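Local coordinates for protein hypothetical oxidoreductase ycnD (Bacillus subtilis, PDB 1ZCH) that uses NADH or NADPH to reduce flavin mononucleotide and also reduces nitroaromatic compounds, quinones, chromates and azo dyes, working as a flavin-containing homodimer, at residues R12-Y17 / G164-R169; Q67-Q72 / G131-G136; I116-A121 / P157-V162. All coordinates share one frame; numbering follows the deposited sequence. Where two conformers were deposited one is given.

Contact 1: residues R12-Y17 / G164-R169; sequences RSIRSY and GHPADR. With FMN (flavin mononucleotide), chain D.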
loop_
_atom_site.group_PDB
_atom_site.type_symbol
_atom_site.label_atom_id
_atom_site.label_comp_id
_atom_site.label_asym_id
_atom_site.label_seq_id
_atom_site.Cartn_x
_atom_site.Cartn_y
_atom_site.Cartn_z
ATOM N N ARG A 12 -4.270 -3.899 16.067
ATOM C CA ARG A 12 -3.943 -2.737 16.891
ATOM C C ARG A 12 -2.421 -2.667 16.908
ATOM O O ARG A 12 -1.750 -3.698 16.968
ATOM C CB ARG A 12 -4.496 -2.844 18.325
ATOM C CG ARG A 12 -3.651 -3.636 19.324
ATOM C CD ARG A 12 -3.705 -5.115 19.023
ATOM N NE ARG A 12 -5.080 -5.605 18.977
ATOM C CZ ARG A 12 -5.870 -5.738 20.037
ATOM N NH1 ARG A 12 -5.429 -5.416 21.249
ATOM N NH2 ARG A 12 -7.105 -6.195 19.884
ATOM N N SER A 13 -1.870 -1.462 16.817
ATOM C CA SER A 13 -0.421 -1.306 16.835
ATOM C C SER A 13 0.149 -1.529 18.231
ATOM O O SER A 13 -0.449 -1.124 19.232
ATOM C CB SER A 13 -0.026 0.088 16.338
ATOM O OG SER A 13 -0.195 0.188 14.934
ATOM N N ILE A 14 1.311 -2.170 18.287
ATOM C CA ILE A 14 1.987 -2.460 19.548
ATOM C C ILE A 14 3.256 -1.612 19.633
ATOM O O ILE A 14 4.030 -1.557 18.677
ATOM C CB ILE A 14 2.374 -3.961 19.631
ATOM C CG1 ILE A 14 1.116 -4.829 19.540
ATOM C CG2 ILE A 14 3.136 -4.249 20.921
ATOM C CD1 ILE A 14 0.092 -4.556 20.625
ATOM N N ARG A 15 3.464 -0.945 20.769
ATOM C CA ARG A 15 4.653 -0.111 20.951
ATOM C C ARG A 15 5.436 -0.458 22.218
ATOM O O ARG A 15 6.321 0.290 22.640
ATOM C CB ARG A 15 4.271 1.370 20.967
ATOM C CG ARG A 15 3.684 1.862 19.653
ATOM C CD ARG A 15 3.477 3.368 19.657
ATOM N NE ARG A 15 2.904 3.833 18.396
ATOM C CZ ARG A 15 1.615 3.748 18.078
ATOM N NH1 ARG A 15 0.747 3.221 18.933
ATOM N NH2 ARG A 15 1.197 4.185 16.896
ATOM N N SER A 16 5.089 -1.589 22.822
ATOM C CA SER A 16 5.765 -2.080 24.020
ATOM C C SER A 16 6.098 -3.536 23.725
ATOM O O SER A 16 5.195 -4.363 23.568
ATOM C CB SER A 16 4.847 -1.989 25.240
ATOM O OG SER A 16 5.497 -2.504 26.392
ATOM N N TYR A 17 7.391 -3.843 23.649
ATOM C CA TYR A 17 7.851 -5.191 23.327
ATOM C C TYR A 17 8.759 -5.828 24.376
ATOM O O TYR A 17 9.425 -5.135 25.143
ATOM C CB TYR A 17 8.609 -5.159 21.998
ATOM C CG TYR A 17 7.760 -4.758 20.815
ATOM C CD1 TYR A 17 7.040 -5.712 20.097
ATOM C CD2 TYR A 17 7.662 -3.421 20.422
ATOM C CE1 TYR A 17 6.242 -5.349 19.016
ATOM C CE2 TYR A 17 6.865 -3.046 19.341
ATOM C CZ TYR A 17 6.159 -4.018 18.643
ATOM O OH TYR A 17 5.385 -3.663 17.562
ATOM N N GLY A 164 7.919 -7.751 16.853
ATOM C CA GLY A 164 8.433 -8.367 18.063
ATOM C C GLY A 164 7.314 -8.960 18.896
ATOM O O GLY A 164 6.149 -8.911 18.506
ATOM N N HIS A 165 7.664 -9.530 20.044
ATOM C CA HIS A 165 6.669 -10.113 20.932
ATOM C C HIS A 165 6.124 -9.007 21.838
ATOM O O HIS A 165 6.882 -8.289 22.487
ATOM C CB HIS A 165 7.310 -11.251 21.738
ATOM C CG HIS A 165 7.711 -12.420 20.888
ATOM N ND1 HIS A 165 6.804 -13.354 20.438
ATOM C CD2 HIS A 165 8.902 -12.762 20.345
ATOM C CE1 HIS A 165 7.418 -14.222 19.653
ATOM N NE2 HIS A 165 8.693 -13.885 19.579
ATOM N N PRO A 166 4.793 -8.846 21.876
ATOM C CA PRO A 166 4.152 -7.811 22.697
ATOM C C PRO A 166 4.362 -7.950 24.205
ATOM O O PRO A 166 4.305 -9.055 24.748
ATOM C CB PRO A 166 2.670 -7.940 22.328
ATOM C CG PRO A 166 2.685 -8.604 20.972
ATOM C CD PRO A 166 3.786 -9.617 21.129
ATOM N N ALA A 167 4.607 -6.824 24.868
ATOM C CA ALA A 167 4.769 -6.800 26.320
ATOM C C ALA A 167 3.448 -6.267 26.873
ATOM O O ALA A 167 3.103 -6.486 28.035
ATOM C CB ALA A 167 5.923 -5.877 26.716
ATOM N N ASP A 168 2.719 -5.566 26.007
ATOM C CA ASP A 168 1.419 -4.973 26.317
ATOM C C ASP A 168 0.635 -5.036 25.006
ATOM O O ASP A 168 1.029 -4.405 24.027
ATOM C CB ASP A 168 1.595 -3.508 26.733
ATOM C CG ASP A 168 0.288 -2.847 27.150
ATOM O OD1 ASP A 168 -0.771 -3.165 26.567
ATOM O OD2 ASP A 168 0.323 -1.987 28.057
ATOM N N ARG A 169 -0.463 -5.787 24.972
ATOM C CA ARG A 169 -1.231 -5.893 23.737
ATOM C C ARG A 169 -2.157 -4.717 23.441
ATOM O O ARG A 169 -2.883 -4.726 22.448
ATOM C CB ARG A 169 -1.999 -7.219 23.695
ATOM C CG ARG A 169 -1.100 -8.398 23.324
ATOM C CD ARG A 169 -1.880 -9.686 23.106
ATOM N NE ARG A 169 -1.002 -10.817 22.800
ATOM C CZ ARG A 169 -0.386 -11.005 21.635
ATOM N NH1 ARG A 169 -0.546 -10.139 20.645
ATOM N NH2 ARG A 169 0.393 -12.067 21.458
HETATM N N1 FMN D . 3.234 4.839 14.673
HETATM C C2 FMN D . 4.300 5.304 15.351
HETATM O O2 FMN D . 4.397 5.200 16.544
HETATM N N3 FMN D . 5.397 5.952 14.682
HETATM C C4 FMN D . 5.414 6.123 13.292
HETATM O O4 FMN D . 6.363 6.681 12.770
HETATM C C4A FMN D . 4.265 5.606 12.540
HETATM N N5 FMN D . 4.215 5.751 11.177
HETATM C C5A FMN D . 3.210 5.096 10.488
HETATM C C6 FMN D . 3.284 5.092 9.054
HETATM C C7 FMN D . 2.346 4.413 8.280
HETATM C C7M FMN D . 2.503 4.383 6.774
HETATM C C8 FMN D . 1.223 3.711 8.930
HETATM C C8M FMN D . 0.206 2.922 8.144
HETATM C C9 FMN D . 1.108 3.732 10.348
HETATM C C9A FMN D . 2.097 4.406 11.140
HETATM N N10 FMN D . 2.116 4.397 12.613
HETATM C C10 FMN D . 3.171 4.939 13.303
HETATM C "C1'" FMN D . 0.986 3.742 13.351
HETATM C "C2'" FMN D . -0.307 4.625 13.378
HETATM O "O2'" FMN D . -0.135 5.644 14.373
HETATM C "C3'" FMN D . -1.490 3.701 13.708
HETATM O "O3'" FMN D . -1.621 2.738 12.643
HETATM C "C4'" FMN D . -2.816 4.492 13.823
HETATM O "O4'" FMN D . -2.777 5.413 14.918
HETATM C "C5'" FMN D . -3.951 3.491 13.981
HETATM O "O5'" FMN D . -3.836 2.776 15.370
HETATM P P FMN D . -3.709 1.245 15.348
HETATM O O1P FMN D . -4.996 0.650 15.033
HETATM O O2P FMN D . -3.290 0.809 16.667
HETATM O O3P FMN D . -2.727 0.821 14.356
HETATM O O HOH W 1 1.906 -1.821 23.151
#

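Contact 2: residues Q67-Q72 / G131-G136; sequences QPWIDQ and GTVPIG. With FMN (flavin mononucleotide), chain D.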
loop_
_atom_site.group_PDB
_atom_site.type_symbol
_atom_site.label_atom_id
_atom_site.label_comp_id
_atom_site.label_asym_id
_atom_site.label_seq_id
_atom_site.Cartn_x
_atom_site.Cartn_y
_atom_site.Cartn_z
ATOM N N GLN A 67 12.228 6.761 18.388
ATOM C CA GLN A 67 11.045 6.038 18.839
ATOM C C GLN A 67 11.550 4.772 19.526
ATOM O O GLN A 67 11.995 3.828 18.870
ATOM C CB GLN A 67 10.148 5.712 17.642
ATOM C CG GLN A 67 9.662 6.965 16.921
ATOM C CD GLN A 67 8.626 6.677 15.851
ATOM O OE1 GLN A 67 7.637 5.992 16.101
ATOM N NE2 GLN A 67 8.842 7.215 14.656
ATOM N N PRO A 68 11.474 4.737 20.866
ATOM C CA PRO A 68 11.921 3.624 21.710
ATOM C C PRO A 68 11.520 2.203 21.324
ATOM O O PRO A 68 12.285 1.263 21.559
ATOM C CB PRO A 68 11.419 4.023 23.099
ATOM C CG PRO A 68 10.207 4.837 22.800
ATOM C CD PRO A 68 10.673 5.691 21.654
ATOM N N TRP A 69 10.338 2.030 20.740
ATOM C CA TRP A 69 9.899 0.695 20.356
ATOM C C TRP A 69 10.743 0.094 19.233
ATOM O O TRP A 69 10.816 -1.125 19.095
ATOM C CB TRP A 69 8.410 0.704 19.983
ATOM C CG TRP A 69 7.939 1.947 19.295
ATOM C CD1 TRP A 69 7.888 2.179 17.948
ATOM C CD2 TRP A 69 7.434 3.131 19.924
ATOM N NE1 TRP A 69 7.379 3.434 17.701
ATOM C CE2 TRP A 69 7.093 4.040 18.897
ATOM C CE3 TRP A 69 7.237 3.513 21.260
ATOM C CZ2 TRP A 69 6.562 5.307 19.162
ATOM C CZ3 TRP A 69 6.708 4.773 21.524
ATOM C CH2 TRP A 69 6.378 5.655 20.478
ATOM N N ILE A 70 11.388 0.946 18.440
ATOM C CA ILE A 70 12.247 0.473 17.357
ATOM C C ILE A 70 13.488 -0.167 17.984
ATOM O O ILE A 70 13.915 -1.252 17.580
ATOM C CB ILE A 70 12.689 1.639 16.435
ATOM C CG1 ILE A 70 11.474 2.202 15.693
ATOM C CG2 ILE A 70 13.747 1.157 15.441
ATOM C CD1 ILE A 70 11.787 3.401 14.811
ATOM N N ASP A 71 14.052 0.511 18.979
ATOM C CA ASP A 71 15.237 0.024 19.684
ATOM C C ASP A 71 14.891 -1.231 20.488
ATOM O O ASP A 71 15.661 -2.194 20.543
ATOM C CB ASP A 71 15.776 1.107 20.617
ATOM C CG ASP A 71 17.042 0.681 21.326
ATOM O OD1 ASP A 71 18.071 0.482 20.643
ATOM O OD2 ASP A 71 17.008 0.542 22.565
ATOM N N GLN A 72 13.725 -1.196 21.121
ATOM C CA GLN A 72 13.248 -2.283 21.964
ATOM C C GLN A 72 12.927 -3.589 21.235
ATOM O O GLN A 72 13.307 -4.669 21.695
ATOM C CB GLN A 72 12.019 -1.800 22.741
ATOM C CG GLN A 72 11.505 -2.753 23.803
ATOM C CD GLN A 72 10.308 -2.184 24.545
ATOM O OE1 GLN A 72 9.256 -1.934 23.950
ATOM N NE2 GLN A 72 10.464 -1.967 25.848
ATOM N N GLY A 131 3.556 -8.588 17.536
ATOM C CA GLY A 131 3.026 -7.239 17.547
ATOM C C GLY A 131 3.786 -6.453 16.500
ATOM O O GLY A 131 4.926 -6.798 16.180
ATOM N N THR A 132 3.159 -5.420 15.945
ATOM C CA THR A 132 3.817 -4.597 14.937
ATOM C C THR A 132 3.360 -3.144 15.022
ATOM O O THR A 132 2.348 -2.826 15.657
ATOM C CB THR A 132 3.498 -5.062 13.482
ATOM O OG1 THR A 132 2.169 -4.649 13.129
ATOM C CG2 THR A 132 3.601 -6.584 13.349
ATOM N N VAL A 133 4.132 -2.268 14.388
ATOM C CA VAL A 133 3.789 -0.853 14.286
ATOM C C VAL A 133 4.599 -0.282 13.127
ATOM O O VAL A 133 5.825 -0.407 13.089
ATOM C CB VAL A 133 4.067 -0.048 15.588
ATOM C CG1 VAL A 133 5.562 0.032 15.886
ATOM C CG2 VAL A 133 3.472 1.355 15.445
ATOM N N PRO A 134 3.915 0.307 12.134
ATOM C CA PRO A 134 4.659 0.869 11.003
ATOM C C PRO A 134 5.388 2.128 11.457
ATOM O O PRO A 134 5.031 2.714 12.479
ATOM C CB PRO A 134 3.566 1.182 9.978
ATOM C CG PRO A 134 2.433 0.257 10.360
ATOM C CD PRO A 134 2.466 0.322 11.870
ATOM N N ILE A 135 6.405 2.532 10.703
ATOM C CA ILE A 135 7.177 3.724 11.036
ATOM C C ILE A 135 7.339 4.606 9.799
ATOM O O ILE A 135 8.254 4.416 9.002
ATOM C CB ILE A 135 8.586 3.360 11.572
ATOM C CG1 ILE A 135 8.471 2.501 12.841
ATOM C CG2 ILE A 135 9.377 4.634 11.854
ATOM C CD1 ILE A 135 7.869 3.220 14.039
ATOM N N GLY A 136 6.441 5.572 9.642
ATOM C CA GLY A 136 6.520 6.459 8.495
ATOM C C GLY A 136 7.616 7.494 8.653
ATOM O O GLY A 136 8.019 8.135 7.680
HETATM N N1 FMN D . 3.234 4.839 14.673
HETATM C C2 FMN D . 4.300 5.304 15.351
HETATM O O2 FMN D . 4.397 5.200 16.544
HETATM N N3 FMN D . 5.397 5.952 14.682
HETATM C C4 FMN D . 5.414 6.123 13.292
HETATM O O4 FMN D . 6.363 6.681 12.770
HETATM C C4A FMN D . 4.265 5.606 12.540
HETATM N N5 FMN D . 4.215 5.751 11.177
HETATM C C5A FMN D . 3.210 5.096 10.488
HETATM C C6 FMN D . 3.284 5.092 9.054
HETATM C C7 FMN D . 2.346 4.413 8.280
HETATM C C7M FMN D . 2.503 4.383 6.774
HETATM C C8 FMN D . 1.223 3.711 8.930
HETATM C C8M FMN D . 0.206 2.922 8.144
HETATM C C9 FMN D . 1.108 3.732 10.348
HETATM C C9A FMN D . 2.097 4.406 11.140
HETATM N N10 FMN D . 2.116 4.397 12.613
HETATM C C10 FMN D . 3.171 4.939 13.303
HETATM C "C1'" FMN D . 0.986 3.742 13.351
HETATM C "C2'" FMN D . -0.307 4.625 13.378
HETATM O "O2'" FMN D . -0.135 5.644 14.373
HETATM C "C3'" FMN D . -1.490 3.701 13.708
HETATM O "O3'" FMN D . -1.621 2.738 12.643
HETATM C "C4'" FMN D . -2.816 4.492 13.823
HETATM O "O4'" FMN D . -2.777 5.413 14.918
HETATM C "C5'" FMN D . -3.951 3.491 13.981
HETATM O "O5'" FMN D . -3.836 2.776 15.370
HETATM P P FMN D . -3.709 1.245 15.348
HETATM O O1P FMN D . -4.996 0.650 15.033
HETATM O O2P FMN D . -3.290 0.809 16.667
HETATM O O3P FMN D . -2.727 0.821 14.356
#

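Contact 3: residues I116-A121 / P157-V162; sequences IALGTA and PLSGLV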
loop_
_atom_site.group_PDB
_atom_site.type_symbol
_atom_site.label_atom_id
_atom_site.label_comp_id
_atom_site.label_asym_id
_atom_site.label_seq_id
_atom_site.Cartn_x
_atom_site.Cartn_y
_atom_site.Cartn_z
ATOM N N ILE A 116 0.965 -2.355 -0.179
ATOM C CA ILE A 116 0.412 -3.703 -0.247
ATOM C C ILE A 116 1.325 -4.620 0.560
ATOM O O ILE A 116 0.859 -5.457 1.337
ATOM C CB ILE A 116 0.350 -4.205 -1.705
ATOM C CG1 ILE A 116 -0.762 -3.464 -2.454
ATOM C CG2 ILE A 116 0.125 -5.719 -1.740
ATOM C CD1 ILE A 116 -0.768 -3.748 -3.936
ATOM N N ALA A 117 2.630 -4.451 0.378
ATOM C CA ALA A 117 3.610 -5.272 1.090
ATOM C C ALA A 117 3.526 -5.072 2.604
ATOM O O ALA A 117 3.504 -6.039 3.365
ATOM C CB ALA A 117 5.024 -4.951 0.593
ATOM N N LEU A 118 3.487 -3.814 3.033
ATOM C CA LEU A 118 3.405 -3.471 4.457
ATOM C C LEU A 118 2.126 -4.027 5.092
ATOM O O LEU A 118 2.159 -4.609 6.182
ATOM C CB LEU A 118 3.442 -1.948 4.624
ATOM C CG LEU A 118 3.359 -1.364 6.034
ATOM C CD1 LEU A 118 4.625 -1.681 6.799
ATOM C CD2 LEU A 118 3.180 0.147 5.939
ATOM N N GLY A 119 1.002 -3.847 4.403
ATOM C CA GLY A 119 -0.262 -4.346 4.916
ATOM C C GLY A 119 -0.274 -5.864 5.010
ATOM O O GLY A 119 -0.813 -6.435 5.961
ATOM N N THR A 120 0.327 -6.516 4.020
ATOM C CA THR A 120 0.390 -7.970 3.990
ATOM C C THR A 120 1.304 -8.493 5.095
ATOM O O THR A 120 0.984 -9.485 5.751
ATOM C CB THR A 120 0.892 -8.472 2.620
ATOM O OG1 THR A 120 0.017 -7.992 1.590
ATOM C CG2 THR A 120 0.911 -9.994 2.579
ATOM N N ALA A 121 2.434 -7.821 5.305
ATOM C CA ALA A 121 3.381 -8.224 6.347
ATOM C C ALA A 121 2.742 -8.056 7.716
ATOM O O ALA A 121 2.915 -8.896 8.606
ATOM C CB ALA A 121 4.654 -7.381 6.262
ATOM N N PRO A 157 13.113 4.862 0.732
ATOM C CA PRO A 157 12.366 4.379 1.896
ATOM C C PRO A 157 10.960 4.946 1.980
ATOM O O PRO A 157 10.740 6.134 1.747
ATOM C CB PRO A 157 13.240 4.822 3.061
ATOM C CG PRO A 157 13.759 6.145 2.574
ATOM C CD PRO A 157 14.149 5.829 1.140
ATOM N N LEU A 158 10.004 4.085 2.305
ATOM C CA LEU A 158 8.621 4.520 2.445
ATOM C C LEU A 158 8.137 4.337 3.877
ATOM O O LEU A 158 7.596 5.263 4.477
ATOM C CB LEU A 158 7.724 3.755 1.471
ATOM C CG LEU A 158 7.851 4.298 0.046
ATOM C CD1 LEU A 158 7.221 3.352 -0.951
ATOM C CD2 LEU A 158 7.190 5.674 -0.010
ATOM N N SER A 159 8.347 3.152 4.435
ATOM C CA SER A 159 7.911 2.905 5.802
ATOM C C SER A 159 8.609 1.723 6.445
ATOM O O SER A 159 8.920 0.732 5.787
ATOM C CB SER A 159 6.398 2.663 5.839
ATOM O OG SER A 159 5.936 2.434 7.166
ATOM N N GLY A 160 8.862 1.842 7.741
ATOM C CA GLY A 160 9.471 0.744 8.451
ATOM C C GLY A 160 8.334 -0.029 9.084
ATOM O O GLY A 160 7.174 0.394 9.033
ATOM N N LEU A 161 8.651 -1.184 9.649
ATOM C CA LEU A 161 7.655 -1.984 10.336
ATOM C C LEU A 161 8.383 -2.656 11.485
ATOM O O LEU A 161 9.293 -3.456 11.273
ATOM C CB LEU A 161 7.043 -3.051 9.422
ATOM C CG LEU A 161 5.943 -3.886 10.102
ATOM C CD1 LEU A 161 4.747 -2.986 10.464
ATOM C CD2 LEU A 161 5.499 -5.017 9.183
ATOM N N VAL A 162 7.996 -2.293 12.699
ATOM C CA VAL A 162 8.586 -2.874 13.892
ATOM C C VAL A 162 7.886 -4.209 14.131
ATOM O O VAL A 162 6.670 -4.310 13.978
ATOM C CB VAL A 162 8.374 -1.944 15.111
ATOM C CG1 VAL A 162 8.832 -2.634 16.388
ATOM C CG2 VAL A 162 9.142 -0.644 14.910
#

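Contact 1: residues R12-Y17 / G164-R169
Arg12 reaches across to the backbone of Arg169 with the edge of its guanidinium: NH1 donates to Arg169 O at 2.9 Å, with an N-H...O angle of 152° and the oxygen close to the guanidinium plane. Bends at chi2 and chi3 fold the chain back, laying CG and CD against the same carbonyl, while NH2 forms a salt bridge with Asp10. A leucine in place of Arg12 would probably leave Arg169 O without this donor and Asp10 without its cationic mate. Beside this bond, Ile14 CD1 packs 3.5 Å from Asp168 O, and the Ile14 and Pro166 side chains cross obliquely, Ile14 CG2 4.0 Å from Pro166 CB. That same CG2 sits 3.7 Å above one face of the Tyr17 ring, off towards the rim. The ring's edge is turned to Gly164, CD1 lying 3.5 Å from Gly164 C. At the single backbone bridge, of Tyr17 with Pro166, Ala167 N donates to Ser16 O at 2.8 Å, and a water links Arg15 N to Asp168 O. On the opposite flank of 12-17, Ser13 N and OG bind the flavin phosphate, and Arg15 NE donates to FMN O2 at 2.7 Å, nearly straight at 170°. Carbonyls of Asp168 and Arg169 and the N-H of Ala167 thus hold a loop whose neutral Ser13 donors meet the phosphate, while Arg15's positive charge would probably polarise the flavin's pyrimidine end.

Contact 2: residues Q67-Q72 / G131-G136
Ile135 supplies the main bump: its CD1 fits a hollow formed by Gln67, Trp69 and Ile70. One wall is Gln67 OE1, 3.5 Å from that methyl; another is the indole edge, with Trp69 NE1 at 3.7 Å and the methyl in the ring plane. Ile70 closes the hollow tip to tip, its CD1 lying 4.0 Å from Ile135 CG1. The torsion of Ile135 sets CG1 anti to its carbonyl carbon (chi1 -60°), which places CD1 against Gln67 and Trp69 and leaves CG2 near FMN O4. Val133 makes a second, smaller bump, CG1 meeting Trp69 CD1 at 3.8 Å with the two side chains at about a right angle. Gln67 CB and Pro68 CD lie over one face of the indole, towards its rim. These side chains span axes 10.4 Å apart, whose directions differ by 129°. The extended Gln67 chain ends in a two-point grip on the flavin: OE1 accepts from FMN N3 at 2.7 Å, NE2 donates to FMN O4 at 3.2 Å, and a weak bond from Trp69 NE1 also reaches OE1. Gly136 N, following Ile135, donates to FMN N5 at 2.7 Å. Pro134 CB and CG rest near C8 and C9 of the flavin's dimethylbenzene ring, and Pro134 also packs on Pro38 of the second subunit. Residues Gln67, Trp69 and 133-136 form part of the FMN pocket of a nitroreductase-family flavin reductase, with the isoalloxazine read along its N3, O4 and N5 positions.

Contact 3: residues I116-A121 / P157-V162
Leu118 CD1 lies 4.0 Å from Gly160 O, and no flat side chain takes part in the contact; the planar groups are peptide carbonyls. In the plane of the Gly160 carbonyl, on a lone pair, Ser159 OG donates to Gly160 O at 3.0 Å, and the backbone N of Ile135 on the neighbouring strand bonds to Gly160 as well. Within the helix, the Ile116 carbonyl takes Thr120 N and Thr120 OG1 from opposite faces, OG1 at 2.7 Å and well above the plane. Across the contact everything is van der Waals. Leu118 extends with CG anti to its backbone N (chi1 180°) and forks over the strand: CD1 lies 3.8 Å from Leu161 CB, and CD2 is 3.8 Å from Ser159 OG. The two leucines cross at a slant, and the CD2 branch of Leu161 continues to Ala121 CB at 3.9 Å. Helix and strand axes run 9.9 Å apart and only 10° from parallel; Leu118 spans Ser159 to Leu161, and Ala121, a turn later, meets Leu161 alone. Leu158 and Ser159 both pair with Phe79 on strand 75-82, which defines a classic beta bulge, and Ser159 belongs to the FMN pocket. Leu118 also packs on Ile116 of the second subunit. The chemistry is thus a buried, largely apolar seam near the subunit interface: the serine hydroxyl donates its proton to Gly160 O of its own strand, and Leu118 CD2 meets its OG only by van der Waals contact.

Overall arrangement
From the N terminus, the loop 12-17 opens contact 1, which closes only when the chain returns at 164-169, after the other two contacts are complete. Inside that long excursion, contact 2 begins at the short helix 68-72 and contact 3 on the long helix 104-127. Strand 131-135 then closes contact 2 before strand 155-164 closes contact 3, so these two cross. The closing strands are antiparallel neighbours, joined by the Ile135–Gly160 and Val133–Val162 backbone bonds. Tyr17 N with Gln72 OE1 ties loop 12-17 to helix 68-72, Gly164 with Gly131 pairs the strand ends, and the Ile14–Thr132 backbone bond joins the loop to the sheet; Ser13, Gln67 and Ser159, one from each contact, line the FMN pocket.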